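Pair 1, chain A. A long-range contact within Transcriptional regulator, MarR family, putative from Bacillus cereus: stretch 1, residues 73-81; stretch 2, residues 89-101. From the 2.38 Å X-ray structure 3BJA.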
# COMPACT_ATOMS: atom_id res chain seq x y z
N ARG A 73 14.96 -6.30 -18.16
CA ARG A 73 14.82 -7.26 -19.27
C ARG A 73 13.64 -6.85 -20.17
O ARG A 73 13.74 -6.98 -21.40
CB ARG A 73 14.71 -8.74 -18.79
CG ARG A 73 13.28 -9.24 -18.53
CD ARG A 73 13.11 -10.67 -18.04
NE ARG A 73 11.74 -11.29 -18.09
CZ ARG A 73 10.52 -10.72 -18.23
NH1 ARG A 73 10.29 -9.41 -18.31
NH2 ARG A 73 9.44 -11.52 -18.26
N ASP A 74 12.52 -6.40 -19.56
CA ASP A 74 11.36 -5.85 -20.30
C ASP A 74 11.70 -4.64 -21.16
O ASP A 74 10.91 -4.30 -22.04
CB ASP A 74 10.21 -5.43 -19.35
CG ASP A 74 9.29 -6.57 -18.97
OD1 ASP A 74 9.03 -7.44 -19.83
OD2 ASP A 74 8.79 -6.60 -17.82
N GLY A 75 12.80 -3.96 -20.85
CA GLY A 75 13.29 -2.84 -21.65
C GLY A 75 12.78 -1.48 -21.28
O GLY A 75 12.97 -0.55 -22.04
N TYR A 76 12.16 -1.35 -20.10
CA TYR A 76 11.66 -0.06 -19.62
C TYR A 76 12.77 0.78 -18.99
O TYR A 76 12.85 1.97 -19.26
CB TYR A 76 10.55 -0.26 -18.59
CG TYR A 76 9.35 -1.06 -19.05
CD1 TYR A 76 8.54 -0.61 -20.10
CD2 TYR A 76 8.97 -2.24 -18.38
CE1 TYR A 76 7.40 -1.35 -20.51
CE2 TYR A 76 7.83 -2.97 -18.78
CZ TYR A 76 7.06 -2.53 -19.84
OH TYR A 76 5.96 -3.27 -20.20
N VAL A 77 13.60 0.16 -18.14
CA VAL A 77 14.70 0.84 -17.43
C VAL A 77 16.06 0.23 -17.75
O VAL A 77 16.15 -0.92 -18.20
CB VAL A 77 14.52 0.79 -15.88
CG1 VAL A 77 13.15 1.35 -15.48
CG2 VAL A 77 14.71 -0.63 -15.33
N MSE A 78 17.11 1.02 -17.50
CA MSE A 78 18.52 0.63 -17.69
C MSE A 78 19.31 0.96 -16.42
O MSE A 78 19.17 2.06 -15.88
CB MSE A 78 19.11 1.38 -18.88
CG MSE A 78 20.57 1.06 -19.20
SE MSE A 78 20.92 -0.85 -19.40
CE MSE A 78 19.85 -1.21 -21.01
N THR A 79 20.11 0.01 -15.95
CA THR A 79 20.94 0.16 -14.75
C THR A 79 22.44 0.07 -15.09
O THR A 79 22.84 -0.67 -16.01
CB THR A 79 20.57 -0.86 -13.64
OG1 THR A 79 20.92 -2.19 -14.03
CG2 THR A 79 19.06 -0.79 -13.32
N GLU A 80 23.24 0.83 -14.34
CA GLU A 80 24.69 0.89 -14.52
C GLU A 80 25.39 1.28 -13.21
O GLU A 80 24.84 2.04 -12.41
CB GLU A 80 25.04 1.88 -15.64
CG GLU A 80 24.68 3.35 -15.35
CD GLU A 80 24.89 4.31 -16.53
OE1 GLU A 80 25.11 3.86 -17.69
OE2 GLU A 80 24.80 5.53 -16.28
N LYS A 81 26.61 0.77 -13.02
CA LYS A 81 27.42 1.10 -11.84
C LYS A 81 27.95 2.53 -11.99
O LYS A 81 28.41 2.91 -13.08
CB LYS A 81 28.58 0.12 -11.67
N THR A 89 24.47 1.73 -7.72
CA THR A 89 23.82 1.46 -9.00
C THR A 89 22.94 2.65 -9.39
O THR A 89 22.08 3.05 -8.61
CB THR A 89 22.94 0.20 -8.93
OG1 THR A 89 23.73 -0.90 -8.49
CG2 THR A 89 22.34 -0.15 -10.28
N LEU A 90 23.18 3.20 -10.58
CA LEU A 90 22.37 4.31 -11.14
C LEU A 90 21.30 3.69 -12.03
O LEU A 90 21.59 2.73 -12.75
CB LEU A 90 23.23 5.26 -11.97
CG LEU A 90 24.37 5.98 -11.24
CD1 LEU A 90 25.35 6.63 -12.23
CD2 LEU A 90 23.80 7.00 -10.24
N VAL A 91 20.08 4.24 -11.98
CA VAL A 91 18.92 3.74 -12.76
C VAL A 91 18.27 4.87 -13.56
O VAL A 91 18.20 6.02 -13.10
CB VAL A 91 17.84 3.11 -11.84
CG1 VAL A 91 16.83 2.32 -12.66
CG2 VAL A 91 18.47 2.21 -10.79
N TYR A 92 17.76 4.55 -14.74
CA TYR A 92 17.11 5.54 -15.61
C TYR A 92 16.20 4.90 -16.66
O TYR A 92 16.34 3.71 -16.95
CB TYR A 92 18.15 6.47 -16.28
CG TYR A 92 19.20 5.79 -17.14
CD1 TYR A 92 20.29 5.13 -16.55
CD2 TYR A 92 19.14 5.84 -18.54
CE1 TYR A 92 21.29 4.49 -17.34
CE2 TYR A 92 20.14 5.22 -19.34
CZ TYR A 92 21.20 4.55 -18.73
OH TYR A 92 22.19 3.94 -19.50
N LEU A 93 15.27 5.70 -17.19
CA LEU A 93 14.36 5.24 -18.25
C LEU A 93 15.09 5.10 -19.58
O LEU A 93 15.96 5.91 -19.90
CB LEU A 93 13.18 6.20 -18.45
CG LEU A 93 12.07 6.24 -17.41
CD1 LEU A 93 11.03 7.26 -17.82
CD2 LEU A 93 11.42 4.87 -17.23
N THR A 94 14.71 4.08 -20.33
CA THR A 94 15.18 3.86 -21.69
C THR A 94 14.20 4.62 -22.60
O THR A 94 13.19 5.17 -22.11
CB THR A 94 15.15 2.37 -22.08
OG1 THR A 94 13.79 1.90 -22.07
CG2 THR A 94 16.01 1.52 -21.13
N LYS A 95 14.49 4.62 -23.91
CA LYS A 95 13.61 5.26 -24.90
C LYS A 95 12.20 4.63 -24.85
O LYS A 95 11.20 5.36 -24.80
CB LYS A 95 14.21 5.20 -26.30
CG LYS A 95 13.50 6.07 -27.33
CD LYS A 95 14.33 6.19 -28.63
CE LYS A 95 13.60 6.94 -29.73
NZ LYS A 95 14.38 6.94 -31.01
N LYS A 96 12.15 3.29 -24.80
CA LYS A 96 10.90 2.52 -24.66
C LYS A 96 10.10 2.90 -23.40
O LYS A 96 8.88 3.04 -23.46
CB LYS A 96 11.20 1.00 -24.63
CG LYS A 96 9.96 0.10 -24.48
CD LYS A 96 10.28 -1.37 -24.29
CE LYS A 96 8.98 -2.15 -24.09
NZ LYS A 96 9.15 -3.60 -23.92
N GLY A 97 10.78 3.02 -22.27
CA GLY A 97 10.13 3.42 -21.01
C GLY A 97 9.62 4.86 -21.03
O GLY A 97 8.61 5.19 -20.39
N GLU A 98 10.35 5.71 -21.76
CA GLU A 98 9.98 7.11 -21.94
C GLU A 98 8.66 7.17 -22.76
O GLU A 98 7.75 7.93 -22.44
CB GLU A 98 11.09 7.86 -22.69
CG GLU A 98 11.21 9.34 -22.34
CD GLU A 98 12.40 9.64 -21.44
OE1 GLU A 98 13.52 9.69 -22.02
OE2 GLU A 98 12.21 9.85 -20.21
N GLU A 99 8.62 6.35 -23.81
CA GLU A 99 7.46 6.18 -24.70
C GLU A 99 6.29 5.51 -23.96
O GLU A 99 5.14 5.91 -24.14
CB GLU A 99 7.86 5.40 -25.99
CG GLU A 99 8.80 6.20 -26.95
CD GLU A 99 9.50 5.35 -28.07
OE1 GLU A 99 9.46 4.09 -28.03
OE2 GLU A 99 10.12 5.96 -29.00
N THR A 100 6.59 4.51 -23.13
CA THR A 100 5.56 3.82 -22.30
C THR A 100 4.85 4.81 -21.36
O THR A 100 3.63 4.70 -21.19
CB THR A 100 6.16 2.63 -21.49
OG1 THR A 100 6.70 1.67 -22.40
CG2 THR A 100 5.10 1.94 -20.62
N LYS A 101 5.59 5.75 -20.77
CA LYS A 101 5.00 6.79 -19.91
C LYS A 101 3.96 7.62 -20.66
O LYS A 101 2.87 7.85 -20.14
CB LYS A 101 6.05 7.73 -19.35
CG LYS A 101 5.47 8.70 -18.30
CD LYS A 101 6.40 9.85 -18.02
CE LYS A 101 5.76 10.86 -17.06
NZ LYS A 101 4.67 11.66 -17.70

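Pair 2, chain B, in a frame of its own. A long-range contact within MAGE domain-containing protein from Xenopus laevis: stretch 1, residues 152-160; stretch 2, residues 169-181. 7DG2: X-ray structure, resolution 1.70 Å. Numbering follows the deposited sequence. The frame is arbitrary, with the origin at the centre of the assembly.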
# COMPACT_ATOMS: atom_id res chain seq x y z
N LYS B 152 3.98 -2.73 18.34
CA LYS B 152 3.11 -1.56 18.23
C LYS B 152 1.92 -1.82 17.32
O LYS B 152 0.86 -1.21 17.49
CB LYS B 152 3.91 -0.36 17.74
CG LYS B 152 4.91 0.15 18.78
CD LYS B 152 6.18 0.65 18.13
CE LYS B 152 5.90 1.73 17.11
NZ LYS B 152 7.15 2.11 16.39
N GLN B 153 2.07 -2.72 16.35
CA GLN B 153 0.94 -3.15 15.53
C GLN B 153 0.02 -4.11 16.27
O GLN B 153 -1.06 -4.43 15.76
CB GLN B 153 1.47 -3.80 14.25
CG GLN B 153 2.17 -2.80 13.33
CD GLN B 153 2.86 -3.47 12.15
OE1 GLN B 153 3.32 -4.61 12.24
NE2 GLN B 153 2.92 -2.76 11.02
N LYS B 154 0.41 -4.55 17.48
CA LYS B 154 -0.32 -5.53 18.29
C LYS B 154 -0.37 -6.91 17.65
O LYS B 154 -1.26 -7.71 17.99
CB LYS B 154 -1.75 -5.06 18.60
CG LYS B 154 -1.83 -3.66 19.17
CD LYS B 154 -1.08 -3.54 20.46
CE LYS B 154 -1.55 -2.29 21.21
NZ LYS B 154 -0.78 -2.11 22.46
N TYR B 155 0.56 -7.22 16.75
CA TYR B 155 0.69 -8.61 16.31
C TYR B 155 1.31 -9.47 17.40
O TYR B 155 0.99 -10.65 17.51
CB TYR B 155 1.54 -8.71 15.05
CG TYR B 155 0.82 -8.39 13.77
CD1 TYR B 155 -0.28 -9.14 13.37
CD2 TYR B 155 1.27 -7.38 12.93
CE1 TYR B 155 -0.93 -8.87 12.17
CE2 TYR B 155 0.63 -7.09 11.74
CZ TYR B 155 -0.46 -7.84 11.36
OH TYR B 155 -1.09 -7.54 10.18
N LEU B 156 2.21 -8.90 18.20
CA LEU B 156 2.88 -9.64 19.26
C LEU B 156 2.82 -8.84 20.55
O LEU B 156 2.74 -7.61 20.54
CB LEU B 156 4.34 -9.90 18.91
CG LEU B 156 4.65 -10.72 17.65
CD1 LEU B 156 6.15 -10.71 17.36
CD2 LEU B 156 4.13 -12.14 17.78
N GLU B 157 2.86 -9.56 21.67
CA GLU B 157 3.17 -9.00 22.98
C GLU B 157 4.62 -9.33 23.32
O GLU B 157 5.11 -10.41 23.01
CB GLU B 157 2.26 -9.58 24.06
CG GLU B 157 0.84 -9.08 24.06
CD GLU B 157 0.06 -9.65 25.22
OE1 GLU B 157 0.67 -10.38 26.04
OE2 GLU B 157 -1.16 -9.37 25.33
N TYR B 158 5.28 -8.39 24.00
CA TYR B 158 6.70 -8.47 24.33
C TYR B 158 6.80 -8.12 25.81
O TYR B 158 6.80 -6.94 26.16
CB TYR B 158 7.51 -7.51 23.46
CG TYR B 158 9.02 -7.58 23.60
CD1 TYR B 158 9.70 -8.76 23.37
CD2 TYR B 158 9.76 -6.44 23.94
CE1 TYR B 158 11.08 -8.82 23.47
CE2 TYR B 158 11.14 -6.50 24.04
CZ TYR B 158 11.80 -7.69 23.81
OH TYR B 158 13.17 -7.77 23.91
N ASN B 159 6.85 -9.14 26.66
CA ASN B 159 6.62 -8.97 28.09
C ASN B 159 7.84 -9.40 28.90
O ASN B 159 8.47 -10.41 28.59
CB ASN B 159 5.41 -9.79 28.54
CG ASN B 159 4.14 -9.41 27.80
OD1 ASN B 159 3.90 -8.24 27.51
ND2 ASN B 159 3.31 -10.41 27.48
N LYS B 160 8.16 -8.63 29.94
CA LYS B 160 9.22 -9.03 30.85
C LYS B 160 8.83 -10.31 31.57
O LYS B 160 7.70 -10.46 32.04
CB LYS B 160 9.50 -7.92 31.87
CG LYS B 160 10.24 -6.72 31.30
CD LYS B 160 10.30 -5.58 32.30
CE LYS B 160 11.01 -4.38 31.71
NZ LYS B 160 11.07 -3.25 32.68
N TYR B 169 12.86 -11.44 28.35
CA TYR B 169 11.58 -11.18 27.72
C TYR B 169 11.00 -12.44 27.09
O TYR B 169 11.73 -13.34 26.67
CB TYR B 169 11.71 -10.09 26.66
CG TYR B 169 11.85 -8.70 27.23
CD1 TYR B 169 13.08 -8.20 27.60
CD2 TYR B 169 10.73 -7.89 27.42
CE1 TYR B 169 13.21 -6.93 28.14
CE2 TYR B 169 10.84 -6.62 27.94
CZ TYR B 169 12.08 -6.15 28.30
OH TYR B 169 12.20 -4.89 28.84
N GLU B 170 9.67 -12.49 27.03
CA GLU B 170 8.96 -13.56 26.34
C GLU B 170 7.87 -12.97 25.46
O GLU B 170 7.40 -11.85 25.67
CB GLU B 170 8.36 -14.56 27.33
CG GLU B 170 7.38 -13.94 28.31
CD GLU B 170 7.09 -14.84 29.48
OE1 GLU B 170 7.72 -15.92 29.58
OE2 GLU B 170 6.23 -14.48 30.31
N PHE B 171 7.46 -13.75 24.47
CA PHE B 171 6.51 -13.31 23.46
C PHE B 171 5.21 -14.09 23.56
O PHE B 171 5.21 -15.30 23.81
CB PHE B 171 7.08 -13.52 22.06
CG PHE B 171 8.13 -12.53 21.65
CD1 PHE B 171 7.77 -11.33 21.05
CD2 PHE B 171 9.47 -12.83 21.77
CE1 PHE B 171 8.73 -10.44 20.62
CE2 PHE B 171 10.44 -11.96 21.33
CZ PHE B 171 10.07 -10.76 20.77
N ARG B 172 4.10 -13.39 23.33
CA ARG B 172 2.80 -14.01 23.12
C ARG B 172 2.18 -13.40 21.86
O ARG B 172 2.66 -12.38 21.35
CB ARG B 172 1.85 -13.79 24.31
CG ARG B 172 2.44 -14.16 25.67
CD ARG B 172 1.40 -14.00 26.77
NE ARG B 172 0.23 -14.84 26.53
CZ ARG B 172 0.12 -16.10 26.94
NH1 ARG B 172 1.11 -16.66 27.62
NH2 ARG B 172 -0.98 -16.80 26.68
N TRP B 173 1.12 -14.03 21.35
CA TRP B 173 0.33 -13.38 20.31
C TRP B 173 -0.28 -12.09 20.83
O TRP B 173 -0.77 -12.03 21.97
CB TRP B 173 -0.82 -14.29 19.84
CG TRP B 173 -0.46 -15.45 18.99
CD1 TRP B 173 0.74 -16.10 18.92
CD2 TRP B 173 -1.34 -16.12 18.08
NE1 TRP B 173 0.66 -17.15 18.02
CE2 TRP B 173 -0.61 -17.17 17.49
CE3 TRP B 173 -2.68 -15.93 17.71
CZ2 TRP B 173 -1.17 -18.03 16.53
CZ3 TRP B 173 -3.23 -16.79 16.76
CH2 TRP B 173 -2.48 -17.83 16.19
N GLY B 174 -0.29 -11.05 19.98
CA GLY B 174 -1.00 -9.83 20.27
C GLY B 174 -2.46 -9.86 19.79
O GLY B 174 -2.88 -10.76 19.07
N GLN B 175 -3.20 -8.82 20.21
CA GLN B 175 -4.62 -8.74 19.90
C GLN B 175 -4.88 -8.71 18.39
O GLN B 175 -5.89 -9.26 17.92
CB GLN B 175 -5.21 -7.48 20.56
CG GLN B 175 -5.23 -7.51 22.10
CD GLN B 175 -5.26 -6.11 22.72
OE1 GLN B 175 -4.69 -5.16 22.17
NE2 GLN B 175 -5.91 -5.98 23.88
N ARG B 176 -3.99 -8.09 17.62
CA ARG B 176 -4.22 -8.07 16.17
C ARG B 176 -4.10 -9.47 15.56
O ARG B 176 -4.85 -9.81 14.65
CB ARG B 176 -3.26 -7.09 15.49
CG ARG B 176 -3.48 -7.04 13.97
CD ARG B 176 -2.51 -6.10 13.28
NE ARG B 176 -2.77 -4.69 13.51
CZ ARG B 176 -3.66 -3.95 12.85
NH1 ARG B 176 -4.42 -4.49 11.91
NH2 ARG B 176 -3.79 -2.66 13.15
N ALA B 177 -3.16 -10.29 16.07
CA ALA B 177 -3.04 -11.66 15.56
C ALA B 177 -4.31 -12.45 15.79
O ALA B 177 -4.76 -13.21 14.92
CB ALA B 177 -1.85 -12.37 16.21
N PHE B 178 -4.92 -12.30 16.97
CA PHE B 178 -6.13 -13.07 17.23
C PHE B 178 -7.30 -12.64 16.35
O PHE B 178 -8.21 -13.44 16.14
CB PHE B 178 -6.54 -12.97 18.70
CG PHE B 178 -5.72 -13.85 19.60
CD1 PHE B 178 -5.89 -15.23 19.56
CD2 PHE B 178 -4.79 -13.31 20.47
CE1 PHE B 178 -5.14 -16.06 20.38
CE2 PHE B 178 -4.04 -14.13 21.29
CZ PHE B 178 -4.21 -15.50 21.24
N LYS B 179 -7.28 -11.41 15.83
CA LYS B 179 -8.34 -10.94 14.95
C LYS B 179 -8.05 -11.19 13.47
O LYS B 179 -8.98 -11.41 12.69
CB LYS B 179 -8.60 -9.44 15.16
CG LYS B 179 -9.10 -9.10 16.55
CD LYS B 179 -10.41 -9.76 16.85
CE LYS B 179 -10.89 -9.41 18.26
NZ LYS B 179 -12.22 -10.02 18.54
N GLU B 180 -6.78 -11.17 13.07
CA GLU B 180 -6.47 -11.36 11.66
C GLU B 180 -6.22 -12.81 11.29
O GLU B 180 -6.43 -13.19 10.13
CB GLU B 180 -5.25 -10.51 11.26
CG GLU B 180 -5.56 -9.01 11.22
CD GLU B 180 -4.44 -8.18 10.61
OE1 GLU B 180 -3.40 -8.75 10.21
OE2 GLU B 180 -4.62 -6.95 10.53
N THR B 181 -5.81 -13.65 12.24
CA THR B 181 -5.65 -15.08 11.96
C THR B 181 -6.26 -15.85 13.13
O THR B 181 -7.07 -15.32 13.90
CB THR B 181 -4.18 -15.42 11.64
OG1 THR B 181 -4.08 -16.74 11.10
CG2 THR B 181 -3.27 -15.30 12.87
O HOH W 1 3.87 -13.02 28.94

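Pair 1 and pair 2 share one plan: a helix ends in a Schellman turn, a strand leaves it, and a second strand returns antiparallel before a new helix starts against the turn. Fourteen central residues superpose with an RMSD of 1.0 Å, and the strand axes run at 157° in pair 1 and 154° in pair 2. The hydrogen-bonded register is identical, Met A78 with Tyr A92 matching Glu B157 with Arg B172, and Glu A80 with Leu A90 matching Asn B159 with Glu B170.

The turn sets the first rule. Gly A75 and Lys B154 match, both with positive phi, which glycine accepts easily but lysine also adopts here. Backbone oxygens around this turn accept hydrogen bonds from the N-cap residue and the first turn of the new helix. In pair 1, Thr A94 OG1 gives a hydrogen bond to Gly A75 O at 2.6 Å and accepts one from Gly A97 N at 3.2 Å, so one hydroxyl caps the helix and ties it to the turn. The match of Thr A94 is Gly B174, and no side chain would fit there: an ideal CB would lie 2.1 Å from Lys B154 O. Instead Lys B154 O accepts a hydrogen bond from Arg B176 N at 2.8 Å, a backbone donor in place of the hydroxyl. Both pairs keep the next bond, Thr A94 N to Tyr A76 O at 3.0 Å and Gly B174 N to Tyr B155 O at 2.8 Å.

Lys A96 and Arg B176 both point toward the first stretch, and each finds the carbonyl before the turn: Lys A96 NZ donates to Asp A74 O at 2.7 Å, Arg B176 NE to Gln B153 O at 2.8 Å. Each also passes the matching tyrosine, Tyr A76 or Tyr B155. Arg B176 CD sits 3.4 Å from the centroid of the Tyr B155 ring, over its face, whereas Lys A96 NZ makes an off-centre cation-pi contact with Tyr A76. One helical turn on, Thr A100 OG1 lies at the edge of the Tyr A76 ring, 3.6 Å from CE1, while its match Glu B180 accepts a hydrogen bond from Tyr B155 OH to OE1 at 2.6 Å and bridges to Arg B176. Between them, Gly A97 gives a close approach: an ideal CB would clash with Tyr A76 O. Its match, Ala B177, has room for its methyl, with CB 3.6 Å from Tyr B155 O.

The sheet face of Thr A79 and Val A91 is filled by small groups, Thr A79 CG2 meeting Val A91 CG1 at 3.9 Å. At the matching positions pair 2 uses rings: Tyr B158 CD1 reaches Phe B171 CZ at 3.3 Å, and Tyr B158 forms an offset stack with Tyr B169, the match of Thr A89. On the other face, Met A78 CB rests over the Tyr A92 ring, 4.1 Å from its centroid; Glu B157 and Arg B172 put opposite charges near each other there, short of a salt bridge.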